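Glyoxalase family protein (Bacillus cereus, PDB 1ZSW) is of unknown function but binds a zinc ion in a glyoxalase-type (vicinal oxygen chelate) fold, and may therefore be a metal-dependent enzyme. Local coordinates at residues H31-M36 / E294-G299; T82-F87 / Q179-V184; Y26-H31 / L247-K252; R277-S282 / F302-D307. One frame throughout, in Å; residues are numbered along the deposited sequence.

Contact 1: residues H31-M36 / E294-G299. With ZN (zinc ion), chain B.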
loop_
_atom_site.group_PDB
_atom_site.type_symbol
_atom_site.label_atom_id
_atom_site.label_comp_id
_atom_site.label_asym_id
_atom_site.label_seq_id
_atom_site.Cartn_x
_atom_site.Cartn_y
_atom_site.Cartn_z
ATOM N N HIS A 31 1.799 5.535 4.821
ATOM C CA HIS A 31 1.349 4.962 3.549
ATOM C C HIS A 31 -0.131 5.245 3.332
ATOM O O HIS A 31 -0.944 5.235 4.278
ATOM C CB HIS A 31 1.551 3.444 3.466
ATOM C CG HIS A 31 2.901 2.976 3.935
ATOM N ND1 HIS A 31 4.068 3.534 3.462
ATOM C CD2 HIS A 31 3.269 1.982 4.799
ATOM C CE1 HIS A 31 5.105 2.912 4.018
ATOM N NE2 HIS A 31 4.647 1.978 4.839
ATOM N N HIS A 32 -0.486 5.383 2.049
ATOM C CA HIS A 32 -1.892 5.591 1.634
ATOM C C HIS A 32 -2.519 4.285 1.158
ATOM O O HIS A 32 -3.552 3.855 1.668
ATOM C CB HIS A 32 -1.947 6.676 0.545
ATOM C CG HIS A 32 -3.329 7.133 0.193
ATOM N ND1 HIS A 32 -4.193 6.381 -0.575
ATOM C CD2 HIS A 32 -3.977 8.292 0.482
ATOM C CE1 HIS A 32 -5.318 7.060 -0.761
ATOM N NE2 HIS A 32 -5.224 8.212 -0.102
ATOM N N HIS A 33 -1.877 3.646 0.185
ATOM C CA HIS A 33 -2.317 2.340 -0.292
ATOM C C HIS A 33 -1.195 1.716 -1.039
ATOM O O HIS A 33 -0.157 2.366 -1.266
ATOM C CB HIS A 33 -3.563 2.436 -1.220
ATOM C CG HIS A 33 -3.340 3.186 -2.502
ATOM N ND1 HIS A 33 -3.529 4.554 -2.600
ATOM C CD2 HIS A 33 -3.035 2.759 -3.759
ATOM C CE1 HIS A 33 -3.300 4.941 -3.848
ATOM N NE2 HIS A 33 -3.009 3.870 -4.573
ATOM N N ILE A 34 -1.384 0.454 -1.418
ATOM C CA ILE A 34 -0.375 -0.240 -2.220
ATOM C C ILE A 34 -1.135 -1.073 -3.231
ATOM O O ILE A 34 -2.188 -1.605 -2.878
ATOM C CB ILE A 34 0.572 -1.083 -1.291
ATOM C CG1 ILE A 34 1.787 -1.660 -2.033
ATOM C CG2 ILE A 34 -0.212 -2.115 -0.446
ATOM C CD1 ILE A 34 2.961 -1.957 -1.055
ATOM N N SER A 35 -0.644 -1.096 -4.461
ATOM C CA SER A 35 -1.377 -1.711 -5.587
ATOM C C SER A 35 -0.558 -2.791 -6.262
ATOM O O SER A 35 0.623 -2.585 -6.460
ATOM C CB SER A 35 -1.786 -0.651 -6.620
ATOM O OG SER A 35 -2.742 0.209 -5.948
ATOM N N MET A 36 -1.244 -3.873 -6.652
ATOM C CA MET A 36 -0.637 -5.149 -7.098
ATOM C C MET A 36 -1.366 -5.668 -8.316
ATOM O O MET A 36 -2.423 -5.165 -8.710
ATOM C CB MET A 36 -0.821 -6.187 -5.972
ATOM C CG MET A 36 0.159 -6.102 -4.800
ATOM S SD MET A 36 -0.074 -4.689 -3.719
ATOM C CE MET A 36 -1.582 -5.155 -2.877
ATOM N N GLU A 294 3.487 6.869 -5.626
ATOM C CA GLU A 294 2.351 7.751 -5.872
ATOM C C GLU A 294 2.187 8.607 -4.628
ATOM O O GLU A 294 2.402 8.142 -3.490
ATOM C CB GLU A 294 1.126 6.897 -6.135
ATOM C CG GLU A 294 -0.196 7.687 -6.338
ATOM C CD GLU A 294 -1.396 6.775 -6.488
ATOM O OE1 GLU A 294 -1.275 5.553 -6.257
ATOM O OE2 GLU A 294 -2.469 7.305 -6.863
ATOM N N ILE A 295 1.798 9.862 -4.828
ATOM C CA ILE A 295 1.510 10.744 -3.700
ATOM C C ILE A 295 0.012 11.038 -3.785
ATOM O O ILE A 295 -0.430 11.564 -4.791
ATOM C CB ILE A 295 2.321 12.068 -3.816
ATOM C CG1 ILE A 295 3.807 11.738 -4.011
ATOM C CG2 ILE A 295 2.126 12.936 -2.550
ATOM C CD1 ILE A 295 4.741 12.960 -4.145
ATOM N N ALA A 296 -0.750 10.675 -2.751
ATOM C CA ALA A 296 -2.212 10.707 -2.829
ATOM C C ALA A 296 -2.800 11.492 -1.671
ATOM O O ALA A 296 -2.398 11.333 -0.500
ATOM C CB ALA A 296 -2.809 9.293 -2.845
ATOM N N THR A 297 -3.825 12.293 -1.977
ATOM C CA THR A 297 -4.557 12.932 -0.876
ATOM C C THR A 297 -5.404 11.965 -0.042
ATOM O O THR A 297 -5.952 10.966 -0.551
ATOM C CB THR A 297 -5.466 14.086 -1.417
ATOM O OG1 THR A 297 -6.508 13.536 -2.246
ATOM C CG2 THR A 297 -4.630 15.107 -2.204
ATOM N N ASP A 298 -5.539 12.256 1.245
ATOM C CA ASP A 298 -6.344 11.430 2.159
ATOM C C ASP A 298 -7.799 11.389 1.754
ATOM O O ASP A 298 -8.446 10.352 1.837
ATOM C CB ASP A 298 -6.235 11.932 3.611
ATOM C CG ASP A 298 -5.000 11.406 4.336
ATOM O OD1 ASP A 298 -4.352 10.437 3.874
ATOM O OD2 ASP A 298 -4.694 11.941 5.423
ATOM N N GLY A 299 -8.301 12.519 1.279
ATOM C CA GLY A 299 -9.699 12.575 0.879
ATOM C C GLY A 299 -9.927 12.723 -0.606
ATOM O O GLY A 299 -9.013 13.060 -1.368
HETATM ZN ZN ZN B . -2.507 3.989 -6.632
HETATM O O HOH W 1 -8.586 8.690 -0.333
#
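The zinc site of this glyoxalase-type fold straddles the contact: H33 of strand 31-36 and E294 of strand 292-300 each give the metal a ligand. H33 NE2 lies 2.1 Å from the zinc and E294 OE1 2.0 Å from it. A third protein ligand, H246, comes from strand 244-251, which runs between them in the sheet. The H33 ring and the E294 carboxylate are turned almost perpendicular, 89° between planes; H33 NE2 and E294 OE1 are 2.9 Å apart because both bind zinc, and are not hydrogen-bonded. The second carboxylate oxygen, E294 OE2, is held by the hydroxyl of S282.

H32 is the second shell. H33 ND1 donates to H32 ND1 over 2.8 Å, nearly straight at 174° and in the plane of the H33 ring, which fixes the turn of the ligand imidazole. With CG anti to the backbone N (chi1 -171°), the H32 ring reaches the other strand. There A296 CB sits over its face, 3.6 Å from the H32 ring centroid, a CH-pi contact. H32 NE2 then donates to T297 O at 2.9 Å, from above the carbonyl plane and in a clearly bent bond. H32 and H33 both face A248 in a classic beta bulge. Two histidines and a glutamate on neighbouring strands, with a further histidine hydrogen-bonded behind H33, form a metal centre consistent with the vicinal oxygen chelate superfamily.

Contact 2: residues T82-F87 / Q179-V184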
loop_
_atom_site.group_PDB
_atom_site.type_symbol
_atom_site.label_atom_id
_atom_site.label_comp_id
_atom_site.label_asym_id
_atom_site.label_seq_id
_atom_site.Cartn_x
_atom_site.Cartn_y
_atom_site.Cartn_z
ATOM N N THR A 82 -4.904 1.521 4.896
ATOM C CA THR A 82 -5.419 0.174 5.051
ATOM C C THR A 82 -5.631 -0.526 3.714
ATOM O O THR A 82 -5.893 -1.731 3.679
ATOM C CB THR A 82 -6.781 0.131 5.853
ATOM O OG1 THR A 82 -7.855 0.621 5.027
ATOM C CG2 THR A 82 -6.680 0.902 7.145
ATOM N N GLU A 83 -5.474 0.232 2.617
ATOM C CA GLU A 83 -5.936 -0.177 1.314
ATOM C C GLU A 83 -4.892 -0.994 0.560
ATOM O O GLU A 83 -3.803 -0.468 0.271
ATOM C CB GLU A 83 -6.198 1.089 0.470
ATOM C CG GLU A 83 -7.160 2.098 1.115
ATOM C CD GLU A 83 -7.191 3.436 0.382
ATOM O OE1 GLU A 83 -6.758 3.489 -0.796
ATOM O OE2 GLU A 83 -7.622 4.436 0.996
ATOM N N LEU A 84 -5.244 -2.246 0.222
ATOM C CA LEU A 84 -4.488 -3.068 -0.735
ATOM C C LEU A 84 -5.372 -3.194 -1.954
ATOM O O LEU A 84 -6.523 -3.601 -1.847
ATOM C CB LEU A 84 -4.187 -4.470 -0.184
ATOM C CG LEU A 84 -3.566 -4.708 1.193
ATOM C CD1 LEU A 84 -2.737 -6.018 1.206
ATOM C CD2 LEU A 84 -2.768 -3.566 1.787
ATOM N N SER A 85 -4.844 -2.821 -3.105
ATOM C CA SER A 85 -5.673 -2.940 -4.310
ATOM C C SER A 85 -4.977 -3.820 -5.346
ATOM O O SER A 85 -3.736 -3.961 -5.327
ATOM C CB SER A 85 -5.991 -1.561 -4.850
ATOM O OG SER A 85 -5.005 -1.148 -5.772
ATOM N N PHE A 86 -5.781 -4.449 -6.207
ATOM C CA PHE A 86 -5.292 -5.400 -7.193
ATOM C C PHE A 86 -5.962 -5.152 -8.524
ATOM O O PHE A 86 -7.179 -4.988 -8.558
ATOM C CB PHE A 86 -5.657 -6.825 -6.733
ATOM C CG PHE A 86 -4.916 -7.269 -5.513
ATOM C CD1 PHE A 86 -3.751 -8.024 -5.677
ATOM C CD2 PHE A 86 -5.363 -6.948 -4.220
ATOM C CE1 PHE A 86 -3.029 -8.414 -4.586
ATOM C CE2 PHE A 86 -4.610 -7.392 -3.064
ATOM C CZ PHE A 86 -3.464 -8.129 -3.291
ATOM N N PHE A 87 -5.165 -5.134 -9.590
ATOM C CA PHE A 87 -5.672 -5.092 -10.981
ATOM C C PHE A 87 -5.688 -6.531 -11.419
ATOM O O PHE A 87 -4.672 -7.219 -11.299
ATOM C CB PHE A 87 -4.689 -4.299 -11.854
ATOM C CG PHE A 87 -4.603 -2.856 -11.461
ATOM C CD1 PHE A 87 -3.535 -2.393 -10.676
ATOM C CD2 PHE A 87 -5.607 -1.969 -11.846
ATOM C CE1 PHE A 87 -3.465 -1.046 -10.300
ATOM C CE2 PHE A 87 -5.543 -0.622 -11.466
ATOM C CZ PHE A 87 -4.470 -0.177 -10.701
ATOM N N GLN A 179 -4.840 -4.415 11.012
ATOM C CA GLN A 179 -5.187 -3.008 11.273
ATOM C C GLN A 179 -5.018 -2.133 10.049
ATOM O O GLN A 179 -5.908 -1.330 9.709
ATOM C CB GLN A 179 -4.408 -2.439 12.448
ATOM C CG GLN A 179 -4.636 -3.257 13.718
ATOM C CD GLN A 179 -3.602 -2.948 14.720
ATOM O OE1 GLN A 179 -2.612 -3.665 14.832
ATOM N NE2 GLN A 179 -3.781 -1.844 15.417
ATOM N N GLY A 180 -3.884 -2.303 9.375
ATOM C CA GLY A 180 -3.573 -1.556 8.164
ATOM C C GLY A 180 -2.099 -1.808 7.916
ATOM O O GLY A 180 -1.510 -2.733 8.514
ATOM N N MET A 181 -1.517 -0.980 7.059
ATOM C CA MET A 181 -0.134 -1.184 6.606
ATOM C C MET A 181 0.863 -0.776 7.640
ATOM O O MET A 181 0.726 0.263 8.276
ATOM C CB MET A 181 0.136 -0.360 5.328
ATOM C CG MET A 181 -0.756 -0.861 4.203
ATOM S SD MET A 181 -0.774 0.330 2.795
ATOM C CE MET A 181 0.870 0.008 2.284
ATOM N N GLY A 182 1.937 -1.572 7.716
ATOM C CA GLY A 182 3.146 -1.177 8.470
ATOM C C GLY A 182 4.336 -1.064 7.520
ATOM O O GLY A 182 4.243 -0.386 6.495
ATOM N N SER A 183 5.460 -1.702 7.835
ATOM C CA SER A 183 6.646 -1.615 6.992
ATOM C C SER A 183 6.346 -2.035 5.567
ATOM O O SER A 183 5.711 -3.081 5.369
ATOM C CB SER A 183 7.700 -2.611 7.502
ATOM O OG SER A 183 7.798 -2.552 8.906
ATOM N N VAL A 184 6.856 -1.284 4.591
ATOM C CA VAL A 184 6.819 -1.735 3.173
ATOM C C VAL A 184 8.267 -1.868 2.737
ATOM O O VAL A 184 9.047 -1.005 3.021
ATOM C CB VAL A 184 6.064 -0.722 2.271
ATOM C CG1 VAL A 184 6.180 -1.129 0.810
ATOM C CG2 VAL A 184 4.540 -0.702 2.649
#
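T82 and M181 bury the most surface here, T82 against the backbone at Q179 and G180, M181 against the L84 side chain and E83 O. T82 meets the turn into strand 180-188 through its methyl: T82 CG2 rests 3.5 Å from Q179 O. Its chi1 of 74° sets OG1 between the backbone N and the carbonyl carbon, where the hydroxyl bonds S79 O and D75 N, and leaves the methyl to face Q179 and G180. Because G180 carries no side chain, the two chains come very close, with T82 CA 4.0 Å from G180 CA. No hydrogen bond links the segments.

This is a junction between two beta sheets. Strand 83-88 belongs to the sheet that carries the zinc site, paired with strand 31-38, while strand 180-188 belongs to the other, alongside strand 101-109. M181 reaches across to the first sheet. Its side chain runs out straight and then bends at chi3 (71°), with M181 SD 4.0 Å from E83 O. M181 CG passes L84 CD2 at 4.1 Å in the L84 conformer described, the two side chains sliding by each other in opposite directions. Beyond the bend, the M181 methyl packs on H31 and L247, and I34 also touches M181. In the conformer described, the E83 side chain turns away from segment 179-184 and lies against the zinc ligand H33.

Contact 3: residues Y26-H31 / L247-K252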
loop_
_atom_site.group_PDB
_atom_site.type_symbol
_atom_site.label_atom_id
_atom_site.label_comp_id
_atom_site.label_asym_id
_atom_site.label_seq_id
_atom_site.Cartn_x
_atom_site.Cartn_y
_atom_site.Cartn_z
ATOM N N TYR A 26 6.147 19.876 4.977
ATOM C CA TYR A 26 5.009 19.161 5.549
ATOM C C TYR A 26 5.411 17.772 5.955
ATOM O O TYR A 26 6.352 17.196 5.377
ATOM C CB TYR A 26 3.863 19.011 4.537
ATOM C CG TYR A 26 3.314 20.297 3.984
ATOM C CD1 TYR A 26 3.645 20.715 2.709
ATOM C CD2 TYR A 26 2.454 21.085 4.749
ATOM C CE1 TYR A 26 3.137 21.934 2.175
ATOM C CE2 TYR A 26 1.940 22.289 4.245
ATOM C CZ TYR A 26 2.283 22.691 2.951
ATOM O OH TYR A 26 1.774 23.863 2.442
ATOM N N GLU A 27 4.718 17.228 6.957
ATOM C CA GLU A 27 4.930 15.840 7.381
ATOM C C GLU A 27 4.218 14.931 6.394
ATOM O O GLU A 27 3.302 15.357 5.682
ATOM C CB GLU A 27 4.370 15.586 8.793
ATOM C CG GLU A 27 2.843 15.446 8.872
ATOM C CD GLU A 27 2.279 15.352 10.303
ATOM O OE1 GLU A 27 3.047 15.096 11.261
ATOM O OE2 GLU A 27 1.059 15.537 10.462
ATOM N N ILE A 28 4.645 13.682 6.352
ATOM C CA ILE A 28 3.940 12.631 5.621
ATOM C C ILE A 28 3.443 11.657 6.671
ATOM O O ILE A 28 4.244 11.006 7.339
ATOM C CB ILE A 28 4.885 11.893 4.616
ATOM C CG1 ILE A 28 5.376 12.791 3.472
ATOM C CG2 ILE A 28 4.227 10.627 4.048
ATOM C CD1 ILE A 28 4.328 13.189 2.439
ATOM N N LYS A 29 2.131 11.522 6.806
ATOM C CA LYS A 29 1.574 10.725 7.904
ATOM C C LYS A 29 1.804 9.234 7.813
ATOM O O LYS A 29 1.771 8.558 8.833
ATOM C CB LYS A 29 0.101 11.021 8.110
ATOM C CG LYS A 29 -0.103 12.436 8.701
ATOM C CD LYS A 29 -1.419 12.554 9.438
ATOM C CE LYS A 29 -1.224 12.233 10.904
ATOM N NZ LYS A 29 -2.449 12.493 11.722
ATOM N N GLY A 30 2.000 8.721 6.607
ATOM C CA GLY A 30 2.093 7.266 6.445
ATOM C C GLY A 30 1.782 6.839 5.017
ATOM O O GLY A 30 1.543 7.667 4.126
ATOM N N HIS A 31 1.799 5.535 4.821
ATOM C CA HIS A 31 1.349 4.962 3.549
ATOM C C HIS A 31 -0.131 5.245 3.332
ATOM O O HIS A 31 -0.944 5.235 4.278
ATOM C CB HIS A 31 1.551 3.444 3.466
ATOM C CG HIS A 31 2.901 2.976 3.935
ATOM N ND1 HIS A 31 4.068 3.534 3.462
ATOM C CD2 HIS A 31 3.269 1.982 4.799
ATOM C CE1 HIS A 31 5.105 2.912 4.018
ATOM N NE2 HIS A 31 4.647 1.978 4.839
ATOM N N LEU A 247 3.617 2.033 -4.617
ATOM C CA LEU A 247 3.295 2.374 -3.240
ATOM C C LEU A 247 2.862 3.828 -3.234
ATOM O O LEU A 247 3.550 4.673 -3.856
ATOM C CB LEU A 247 4.536 2.243 -2.336
ATOM C CG LEU A 247 4.390 2.814 -0.919
ATOM C CD1 LEU A 247 3.398 2.051 -0.078
ATOM C CD2 LEU A 247 5.771 2.833 -0.224
ATOM N N ALA A 248 1.712 4.083 -2.598
ATOM C CA ALA A 248 1.214 5.468 -2.428
ATOM C C ALA A 248 1.395 5.924 -1.006
ATOM O O ALA A 248 1.146 5.144 -0.080
ATOM C CB ALA A 248 -0.265 5.578 -2.810
ATOM N N ILE A 249 1.818 7.183 -0.858
ATOM C CA ILE A 249 1.980 7.817 0.463
ATOM C C ILE A 249 0.975 8.944 0.615
ATOM O O ILE A 249 0.541 9.496 -0.371
ATOM C CB ILE A 249 3.420 8.319 0.709
ATOM C CG1 ILE A 249 3.799 9.446 -0.256
ATOM C CG2 ILE A 249 4.415 7.114 0.549
ATOM C CD1 ILE A 249 5.290 9.985 -0.170
ATOM N N ARG A 250 0.656 9.273 1.869
ATOM C CA ARG A 250 -0.437 10.187 2.190
ATOM C C ARG A 250 -0.018 11.629 2.242
ATOM O O ARG A 250 0.992 11.967 2.881
ATOM C CB ARG A 250 -1.024 9.869 3.587
ATOM C CG ARG A 250 -1.667 8.485 3.647
ATOM C CD ARG A 250 -1.939 8.102 5.096
ATOM N NE ARG A 250 -2.787 9.112 5.767
ATOM C CZ ARG A 250 -2.974 9.195 7.083
ATOM N NH1 ARG A 250 -2.402 8.322 7.920
ATOM N NH2 ARG A 250 -3.735 10.165 7.554
ATOM N N VAL A 251 -0.854 12.487 1.639
ATOM C CA VAL A 251 -0.771 13.931 1.946
ATOM C C VAL A 251 -2.154 14.440 2.356
ATOM O O VAL A 251 -3.146 13.812 2.077
ATOM C CB VAL A 251 -0.146 14.732 0.799
ATOM C CG1 VAL A 251 1.222 14.128 0.451
ATOM C CG2 VAL A 251 -1.099 14.771 -0.395
ATOM N N LYS A 252 -2.196 15.562 3.077
ATOM C CA LYS A 252 -3.433 16.035 3.685
ATOM C C LYS A 252 -4.458 16.552 2.696
ATOM O O LYS A 252 -5.645 16.344 2.878
ATOM C CB LYS A 252 -3.114 17.124 4.715
ATOM C CG LYS A 252 -4.299 17.521 5.543
ATOM C CD LYS A 252 -3.878 18.679 6.415
ATOM C CE LYS A 252 -4.862 18.871 7.535
ATOM N NZ LYS A 252 -4.372 19.990 8.369
HETATM O O HOH W 2 0.287 13.108 5.223
HETATM O O HOH W 3 -4.159 10.876 10.334
HETATM O O HOH W 4 -1.043 5.493 7.031
#
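G30 O accepts the backbone N-H of R250 at 2.9 Å, and this bond ties the lead-in to strand 31-38 onto strand 247-251. One residue on, H31 and I249 form an antiparallel non-hydrogen-bonded pair whose side chains diverge. Water 2 extends the link in the other direction, accepting from K29 N and donating to R250 O.

R250 carries most of the contact. Its aliphatic part presses on the backbone, R250 CD lying 3.1 Å from H31 O, and a bend at chi3 (57°) folds the guanidinium beneath K29. K29 CB stands 3.6 Å above the plane of the R250 guanidinium, over its centre. At the edge of that group, in its plane, lie waters 3 and 4: R250 NH2 gives to water 3 at 2.9 Å, and water 4 receives from R250 NH1 while donating to H31 O. Water 3 also accepts a hydrogen bond from K29 NZ, so it sits between two like charges 4.9 Å apart, K29 NZ and R250 NH2, and probably eases their repulsion. The salt bridge of R250 NE to D298 OD1 probably helps as well.

The other flank is apolar. I28 CD1 lies alongside V251 CG1 at 3.8 Å, and I28 CG2 meets I249 CB at 4.1 Å, the two isoleucines crossing at about a right angle. Further along, L247 CD1 packs against the H31 ring. In the sheet, strand 244-251 runs between strands 31-38 and 292-300, while W260 of helix 254-266 covers I28 and V251.

Contact 4: residues R277-S282 / F302-D307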
loop_
_atom_site.group_PDB
_atom_site.type_symbol
_atom_site.label_atom_id
_atom_site.label_comp_id
_atom_site.label_asym_id
_atom_site.label_seq_id
_atom_site.Cartn_x
_atom_site.Cartn_y
_atom_site.Cartn_z
ATOM N N ARG A 277 -8.404 10.915 -9.241
ATOM C CA ARG A 277 -8.757 9.507 -9.218
ATOM C C ARG A 277 -10.119 9.309 -8.555
ATOM O O ARG A 277 -10.503 8.171 -8.247
ATOM C CB ARG A 277 -7.664 8.695 -8.503
ATOM C CG ARG A 277 -6.321 8.612 -9.258
ATOM C CD ARG A 277 -6.471 8.054 -10.667
ATOM N NE ARG A 277 -5.228 7.482 -11.208
ATOM C CZ ARG A 277 -5.061 7.149 -12.490
ATOM N NH1 ARG A 277 -6.037 7.392 -13.377
ATOM N NH2 ARG A 277 -3.908 6.621 -12.904
ATOM N N PHE A 278 -10.844 10.418 -8.399
ATOM C CA PHE A 278 -12.172 10.481 -7.790
ATOM C C PHE A 278 -12.147 10.321 -6.269
ATOM O O PHE A 278 -12.535 11.238 -5.536
ATOM C CB PHE A 278 -13.173 9.524 -8.472
ATOM C CG PHE A 278 -14.613 9.809 -8.132
ATOM C CD1 PHE A 278 -15.197 11.024 -8.468
ATOM C CD2 PHE A 278 -15.385 8.851 -7.495
ATOM C CE1 PHE A 278 -16.526 11.288 -8.156
ATOM C CE2 PHE A 278 -16.718 9.107 -7.185
ATOM C CZ PHE A 278 -17.283 10.328 -7.513
ATOM N N TYR A 279 -11.644 9.181 -5.802
ATOM C CA TYR A 279 -11.573 8.906 -4.377
ATOM C C TYR A 279 -10.419 9.672 -3.715
ATOM O O TYR A 279 -10.357 9.753 -2.488
ATOM C CB TYR A 279 -11.426 7.414 -4.166
ATOM C CG TYR A 279 -12.440 6.634 -4.992
ATOM C CD1 TYR A 279 -12.018 5.776 -6.008
ATOM C CD2 TYR A 279 -13.819 6.788 -4.772
ATOM C CE1 TYR A 279 -12.936 5.057 -6.768
ATOM C CE2 TYR A 279 -14.743 6.083 -5.529
ATOM C CZ TYR A 279 -14.297 5.218 -6.526
ATOM O OH TYR A 279 -15.207 4.513 -7.302
ATOM N N PHE A 280 -9.531 10.228 -4.545
ATOM C CA PHE A 280 -8.425 11.085 -4.113
ATOM C C PHE A 280 -7.790 11.701 -5.353
ATOM O O PHE A 280 -8.041 11.228 -6.487
ATOM C CB PHE A 280 -7.368 10.259 -3.318
ATOM C CG PHE A 280 -6.940 8.962 -4.005
ATOM C CD1 PHE A 280 -5.945 8.967 -5.004
ATOM C CD2 PHE A 280 -7.512 7.734 -3.623
ATOM C CE1 PHE A 280 -5.526 7.758 -5.630
ATOM C CE2 PHE A 280 -7.103 6.514 -4.262
ATOM C CZ PHE A 280 -6.100 6.561 -5.268
ATOM N N LYS A 281 -6.945 12.722 -5.168
ATOM C CA LYS A 281 -6.090 13.186 -6.253
ATOM C C LYS A 281 -4.657 12.696 -5.990
ATOM O O LYS A 281 -4.249 12.528 -4.825
ATOM C CB LYS A 281 -6.113 14.706 -6.402
ATOM C CG LYS A 281 -7.516 15.317 -6.622
ATOM C CD LYS A 281 -7.269 16.733 -7.196
ATOM C CE LYS A 281 -8.554 17.564 -7.379
ATOM N NZ LYS A 281 -9.278 17.724 -6.113
ATOM N N SER A 282 -3.924 12.441 -7.050
ATOM C CA SER A 282 -2.573 11.921 -6.875
ATOM C C SER A 282 -1.646 12.276 -8.014
ATOM O O SER A 282 -2.106 12.721 -9.098
ATOM C CB SER A 282 -2.660 10.437 -6.691
ATOM O OG SER A 282 -2.933 9.788 -7.909
ATOM N N PHE A 302 -13.572 6.658 -0.139
ATOM C CA PHE A 302 -14.534 5.775 -0.826
ATOM C C PHE A 302 -15.996 6.026 -0.449
ATOM O O PHE A 302 -16.896 5.454 -1.075
ATOM C CB PHE A 302 -14.205 4.290 -0.585
ATOM C CG PHE A 302 -12.887 3.858 -1.153
ATOM C CD1 PHE A 302 -11.935 3.248 -0.347
ATOM C CD2 PHE A 302 -12.599 4.066 -2.501
ATOM C CE1 PHE A 302 -10.694 2.865 -0.869
ATOM C CE2 PHE A 302 -11.380 3.686 -3.040
ATOM C CZ PHE A 302 -10.425 3.084 -2.226
ATOM N N THR A 303 -16.225 6.841 0.581
ATOM C CA THR A 303 -17.592 7.140 1.023
ATOM C C THR A 303 -18.147 8.362 0.307
ATOM O O THR A 303 -19.322 8.699 0.473
ATOM C CB THR A 303 -17.710 7.310 2.563
ATOM O OG1 THR A 303 -17.035 8.505 2.980
ATOM C CG2 THR A 303 -17.140 6.095 3.295
ATOM N N VAL A 304 -17.305 9.005 -0.504
ATOM C CA VAL A 304 -17.721 10.117 -1.356
ATOM C C VAL A 304 -18.929 9.743 -2.244
ATOM O O VAL A 304 -19.876 10.524 -2.344
ATOM C CB VAL A 304 -16.523 10.702 -2.197
ATOM C CG1 VAL A 304 -16.143 9.794 -3.366
ATOM C CG2 VAL A 304 -16.830 12.109 -2.704
ATOM N N ASP A 305 -18.906 8.550 -2.847
ATOM C CA ASP A 305 -19.934 8.135 -3.816
ATOM C C ASP A 305 -20.804 6.958 -3.341
ATOM O O ASP A 305 -21.372 6.216 -4.159
ATOM C CB ASP A 305 -19.289 7.818 -5.181
ATOM C CG ASP A 305 -18.618 6.438 -5.231
ATOM O OD1 ASP A 305 -18.145 5.948 -4.176
ATOM O OD2 ASP A 305 -18.552 5.842 -6.336
ATOM N N GLY A 306 -20.905 6.781 -2.028
ATOM C CA GLY A 306 -21.685 5.674 -1.485
ATOM C C GLY A 306 -21.699 5.641 0.022
ATOM O O GLY A 306 -20.837 6.242 0.672
ATOM N N ASP A 307 -22.687 4.945 0.575
ATOM C CA ASP A 307 -22.787 4.742 2.015
ATOM C C ASP A 307 -21.824 3.654 2.476
ATOM O O ASP A 307 -21.571 2.686 1.741
ATOM C CB ASP A 307 -24.213 4.347 2.398
ATOM C CG ASP A 307 -24.694 3.121 1.646
ATOM O OD1 ASP A 307 -24.794 2.045 2.274
ATOM O OD2 ASP A 307 -24.952 3.221 0.423
#
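Y279 and F302 make the innermost contact. F302 CD2 sits over one face of the Y279 ring, offset toward its rim and 3.6 Å from Y279 CG. The rings meet obliquely, planes 59° apart and centroids 5.1 Å apart. At the tyrosine's edge, V304 CG1 is 4.1 Å from Y279 CD2 and D305 OD1 3.7 Å from Y279 CE2. F278 CE2, in the conformer described, lies 3.5 Å from D305 CB.

A type I beta turn, T303 to G306, directs V304 and D305 at the opposite loop. With CG between the backbone N and the carbonyl carbon (chi1 79°), the D305 carboxylate is brought to the tyrosine rim. Farther out, K58 of strand 55-62 forms a salt bridge with D305 OD1, F72 meets F302 edge-to-face, and a backbone hydrogen bond joins Y279 to G301. Here the loop into strand 280-286 meets the loop after strand 292-300, near the metal site; the F302 side chain is about 9 Å from the zinc.

No hydrogen bond crosses between the segments, and Y279 OH is buried without a partner in the model. Cohesion therefore rests on carbon contacts, perhaps aided by a weakly positive ring edge facing a carboxylate whose charge K58 probably offsets.

Overall arrangement
From the N terminus, the chain enters along 26-31 and continues directly into 31-36; contacts 3 and 1 share H31. Contact 2 opens next at 82-87 and closes at 179-184, wholly within the long loops spanned by contacts 1 and 3, and it ties the zinc-bearing sheet to the second sheet. Contact 3 closes at 247-252 and contact 1 at 294-299, so these two cross, stitching three adjacent strands together. Contact 4 opens at 277-282, before contact 1 has closed, and ends at 302-307, so it crosses contact 1 too; it follows contacts 2 and 3 in series and joins the outer part of the same sheet to the loop after strand 292-300.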